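PDB 3FYF: protein bvu-3222 from Bacteroides vulgatus ATCC 8482, which is of unknown function but belongs to the DUF4251 family and is probably exported to the periplasm. Local coordinates for residues S35-Q38 / A39-L43; V137-G140 / G141-Q144. One frame throughout, in Å; residues are numbered along the deposited sequence.

Interaction 1. Residues S35-Q38 / A39-L43; sequences SYVQ and AINAL
Two turns of helix 27-44 meet here, and their main side-chain contact is Ile-40 laid over the phenol ring of Tyr-36, an i to i+4 pair. The touching methylene is Ile-40 CG1, 4.0 Å from the centroid of the Tyr-36 ring and only 15° off its normal, so this is a CH-pi contact over the face, displaced somewhat toward the rim. Farther out, Ile-40 CD1 covers the side of the ring that carries CE1 and CZ, with Tyr-36 CE1 and Ile-40 CD1 3.7 Å apart. The ring reaches this place because Tyr-36 CG stands anti to the backbone N (chi1 174°), which swings the aromatic group toward the following turn although its CB leads away from it. The phenol oxygen is fixed by a hydrogen bond with Gly-117 O. The helix lies against the antiparallel sheet, and Ala-39, Ile-40 and Leu-43 all rest on Leu-138 of strand 132-138. Underneath run the regular i to i+4 backbone bonds: Ile-40 N to Tyr-36 O is 2.8 Å, and Asn-41 N to Val-37 O is 2.9 Å. Tyr-36 O also has Ile-40 CG1 packed beside it at 3.2 Å. On the solvent side Val-37 and Asn-41 run alongside each other, pointing the same way, with Val-37 CG1 3.7 Å from Asn-41 ND2. That amide nitrogen lies near Val-37 O too, but at an angle too poor for a hydrogen bond.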
loop_
_atom_site.group_PDB
_atom_site.type_symbol
_atom_site.label_atom_id
_atom_site.label_comp_id
_atom_site.label_asym_id
_atom_site.label_seq_id
_atom_site.Cartn_x
_atom_site.Cartn_y
_atom_site.Cartn_z
ATOM N N SER B 35 15.533 -4.131 10.667
ATOM C CA SER B 35 15.291 -3.201 9.565
ATOM C C SER B 35 14.877 -1.809 10.050
ATOM O O SER B 35 15.206 -0.810 9.415
ATOM C CB SER B 35 14.218 -3.762 8.637
ATOM O OG SER B 35 14.413 -5.143 8.411
ATOM N N TYR B 36 14.156 -1.768 11.172
ATOM C CA TYR B 36 13.738 -0.530 11.821
ATOM C C TYR B 36 14.921 0.325 12.264
ATOM O O TYR B 36 15.016 1.485 11.869
ATOM C CB TYR B 36 12.830 -0.849 13.010
ATOM C CG TYR B 36 12.428 0.328 13.867
ATOM C CD1 TYR B 36 11.700 1.390 13.335
ATOM C CD2 TYR B 36 12.741 0.357 15.222
ATOM C CE1 TYR B 36 11.310 2.455 14.127
ATOM C CE2 TYR B 36 12.360 1.424 16.023
ATOM C CZ TYR B 36 11.642 2.468 15.466
ATOM O OH TYR B 36 11.258 3.523 16.249
ATOM N N VAL B 37 15.813 -0.263 13.066
ATOM C CA VAL B 37 17.018 0.398 13.588
ATOM C C VAL B 37 17.921 0.888 12.445
ATOM O O VAL B 37 18.427 2.017 12.482
ATOM C CB VAL B 37 17.783 -0.536 14.575
ATOM C CG1 VAL B 37 19.083 0.099 15.067
ATOM C CG2 VAL B 37 16.895 -0.905 15.766
ATOM N N GLN B 38 18.079 0.050 11.420
ATOM C CA GLN B 38 18.766 0.430 10.179
ATOM C C GLN B 38 18.122 1.615 9.462
ATOM O O GLN B 38 18.831 2.439 8.883
ATOM C CB GLN B 38 18.845 -0.757 9.217
ATOM C CG GLN B 38 19.907 -1.797 9.571
ATOM C CD GLN B 38 19.953 -2.954 8.582
ATOM O OE1 GLN B 38 19.098 -3.079 7.701
ATOM N NE2 GLN B 38 20.957 -3.812 8.730
ATOM N N ALA B 39 16.789 1.688 9.483
ATOM C CA ALA B 39 16.056 2.802 8.874
ATOM C C ALA B 39 16.202 4.090 9.692
ATOM O O ALA B 39 16.403 5.162 9.122
ATOM C CB ALA B 39 14.580 2.446 8.682
ATOM N N ILE B 40 16.099 3.965 11.017
ATOM C CA ILE B 40 16.319 5.067 11.972
ATOM C C ILE B 40 17.704 5.684 11.771
ATOM O O ILE B 40 17.829 6.900 11.585
ATOM C CB ILE B 40 16.182 4.572 13.450
ATOM C CG1 ILE B 40 14.760 4.098 13.748
ATOM C CG2 ILE B 40 16.604 5.651 14.464
ATOM C CD1 ILE B 40 13.771 5.201 13.935
ATOM N N ASN B 41 18.728 4.828 11.785
ATOM C CA ASN B 41 20.122 5.237 11.575
ATOM C C ASN B 41 20.399 5.805 10.189
ATOM O O ASN B 41 21.239 6.690 10.037
ATOM C CB ASN B 41 21.078 4.076 11.865
ATOM C CG ASN B 41 21.094 3.685 13.333
ATOM O OD1 ASN B 41 20.744 4.478 14.209
ATOM N ND2 ASN B 41 21.501 2.456 13.606
ATOM N N ALA B 42 19.683 5.304 9.185
ATOM C CA ALA B 42 19.778 5.843 7.833
ATOM C C ALA B 42 19.197 7.251 7.763
ATOM O O ALA B 42 19.734 8.110 7.063
ATOM C CB ALA B 42 19.082 4.940 6.851
ATOM N N LEU B 43 18.111 7.479 8.499
ATOM C CA LEU B 43 17.455 8.790 8.530
ATOM C C LEU B 43 18.281 9.810 9.307
ATOM O O LEU B 43 18.382 10.960 8.893
ATOM C CB LEU B 43 16.050 8.697 9.135
ATOM C CG LEU B 43 14.910 8.056 8.336
ATOM C CD1 LEU B 43 13.714 7.817 9.256
ATOM C CD2 LEU B 43 14.502 8.891 7.130
#

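Interaction 2. Residues V137-G140 / G141-Q144; sequences VLTG and GTNQ
The peptide carbonyl of Thr-139 receives two donors from Thr-142, the hydroxyl and the backbone N, and both approach the same face of its plane. Thr-142 OG1 sits well above that plane, 2.7 Å from Thr-139 O, while Thr-142 N is less far out of it and makes a longer bond of 3.2 Å to Thr-139 O. The carbonyl of Gln-144, by contrast, is met end-on: Thr-139 N donates to Gln-144 O over 2.9 Å, nearly along the C=O axis. These bonds close the hairpin between antiparallel strands 132-138 and 144-151, whose tip is a type II beta turn from Thr-139 to Thr-142. Gly-141 takes the third position of the turn with positive phi (77°), a backbone shape that glycine adopts readily. The Thr-142 hydroxyl works twice. Its chi1 of 70° tucks OG1 between the backbone N and the carbonyl carbon, within reach of Thr-139 O on one hand and of Gln-144 N on the other; the latter bond, 3.1 Å from Gln-144 N to Thr-142 OG1, makes an ST turn. Thr-139 CB packs 3.3 Å from Thr-142 OG1. Beneath the loop, Leu-138 extends CD1 to within 3.4 Å of Thr-142 O and 3.7 Å of Asn-143 CA. The second subunit covers part of the hairpin: Thr-139 OG1 is hydrogen-bonded to Met-62 O, and Gln-144 OE1 to Phe-64 N, both residues of that other chain.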
loop_
_atom_site.group_PDB
_atom_site.type_symbol
_atom_site.label_atom_id
_atom_site.label_comp_id
_atom_site.label_asym_id
_atom_site.label_seq_id
_atom_site.Cartn_x
_atom_site.Cartn_y
_atom_site.Cartn_z
ATOM N N VAL B 137 6.596 9.047 6.663
ATOM C CA VAL B 137 6.167 8.438 7.911
ATOM C C VAL B 137 6.729 7.023 7.902
ATOM O O VAL B 137 6.416 6.249 6.999
ATOM C CB VAL B 137 4.627 8.394 8.028
ATOM C CG1 VAL B 137 4.220 7.745 9.341
ATOM C CG2 VAL B 137 4.019 9.825 7.905
ATOM N N LEU B 138 7.568 6.706 8.888
ATOM C CA LEU B 138 8.116 5.355 9.070
ATOM C C LEU B 138 7.369 4.631 10.192
ATOM O O LEU B 138 7.282 5.136 11.308
ATOM C CB LEU B 138 9.619 5.427 9.381
ATOM C CG LEU B 138 10.397 4.222 9.934
ATOM C CD1 LEU B 138 10.547 3.121 8.896
ATOM C CD2 LEU B 138 11.767 4.671 10.405
ATOM N N THR B 139 6.831 3.453 9.886
ATOM C CA THR B 139 6.110 2.646 10.867
ATOM C C THR B 139 7.085 2.044 11.891
ATOM O O THR B 139 8.052 1.389 11.515
ATOM C CB THR B 139 5.290 1.530 10.169
ATOM O OG1 THR B 139 4.464 2.099 9.148
ATOM C CG2 THR B 139 4.413 0.788 11.162
ATOM N N GLY B 140 6.820 2.281 13.175
ATOM C CA GLY B 140 7.671 1.802 14.264
ATOM C C GLY B 140 7.801 0.291 14.343
ATOM O O GLY B 140 6.816 -0.434 14.183
ATOM N N GLY B 141 9.030 -0.178 14.563
ATOM C CA GLY B 141 9.334 -1.611 14.592
ATOM C C GLY B 141 9.410 -2.266 13.224
ATOM O O GLY B 141 9.460 -3.487 13.137
ATOM N N THR B 142 9.398 -1.462 12.156
ATOM C CA THR B 142 9.497 -1.943 10.769
ATOM C C THR B 142 10.377 -0.983 9.959
ATOM O O THR B 142 10.742 0.082 10.454
ATOM C CB THR B 142 8.119 -1.971 10.040
ATOM O OG1 THR B 142 7.691 -0.631 9.799
ATOM C CG2 THR B 142 7.033 -2.720 10.818
ATOM N N ASN B 143 10.702 -1.350 8.715
ATOM C CA ASN B 143 11.228 -0.373 7.741
ATOM C C ASN B 143 10.205 0.025 6.669
ATOM O O ASN B 143 10.553 0.524 5.599
ATOM C CB ASN B 143 12.585 -0.794 7.132
ATOM C CG ASN B 143 12.478 -1.915 6.083
ATOM O OD1 ASN B 143 13.340 -2.028 5.215
ATOM N ND2 ASN B 143 11.453 -2.751 6.180
ATOM N N GLN B 144 8.936 -0.193 6.986
ATOM C CA GLN B 144 7.847 0.125 6.079
ATOM C C GLN B 144 7.502 1.600 6.223
ATOM O O GLN B 144 7.265 2.098 7.326
ATOM C CB GLN B 144 6.650 -0.776 6.367
ATOM C CG GLN B 144 6.961 -2.239 6.102
ATOM C CD GLN B 144 5.928 -3.176 6.673
ATOM O OE1 GLN B 144 4.758 -2.817 6.823
ATOM N NE2 GLN B 144 6.353 -4.397 6.987
#

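In the fold
Interaction 1 comes first along the chain, on helix 27-44, and interaction 2 follows about a hundred residues later, where strand 132-138 turns into strand 144-151. Their centres are about 9 Å apart and they touch directly: Tyr-36 CD1 lies 3.3 Å from Thr-142 O, and Ser-35 O packs 3.5 Å from Asn-143 CB. The helix thus rests against the hairpin turn as well as the sheet, with Leu-138 meeting both the helix and the loop. The second subunit reaches the hairpin but neither segment of interaction 1, so the turn is held between the helix of its own chain and the neighbouring subunit.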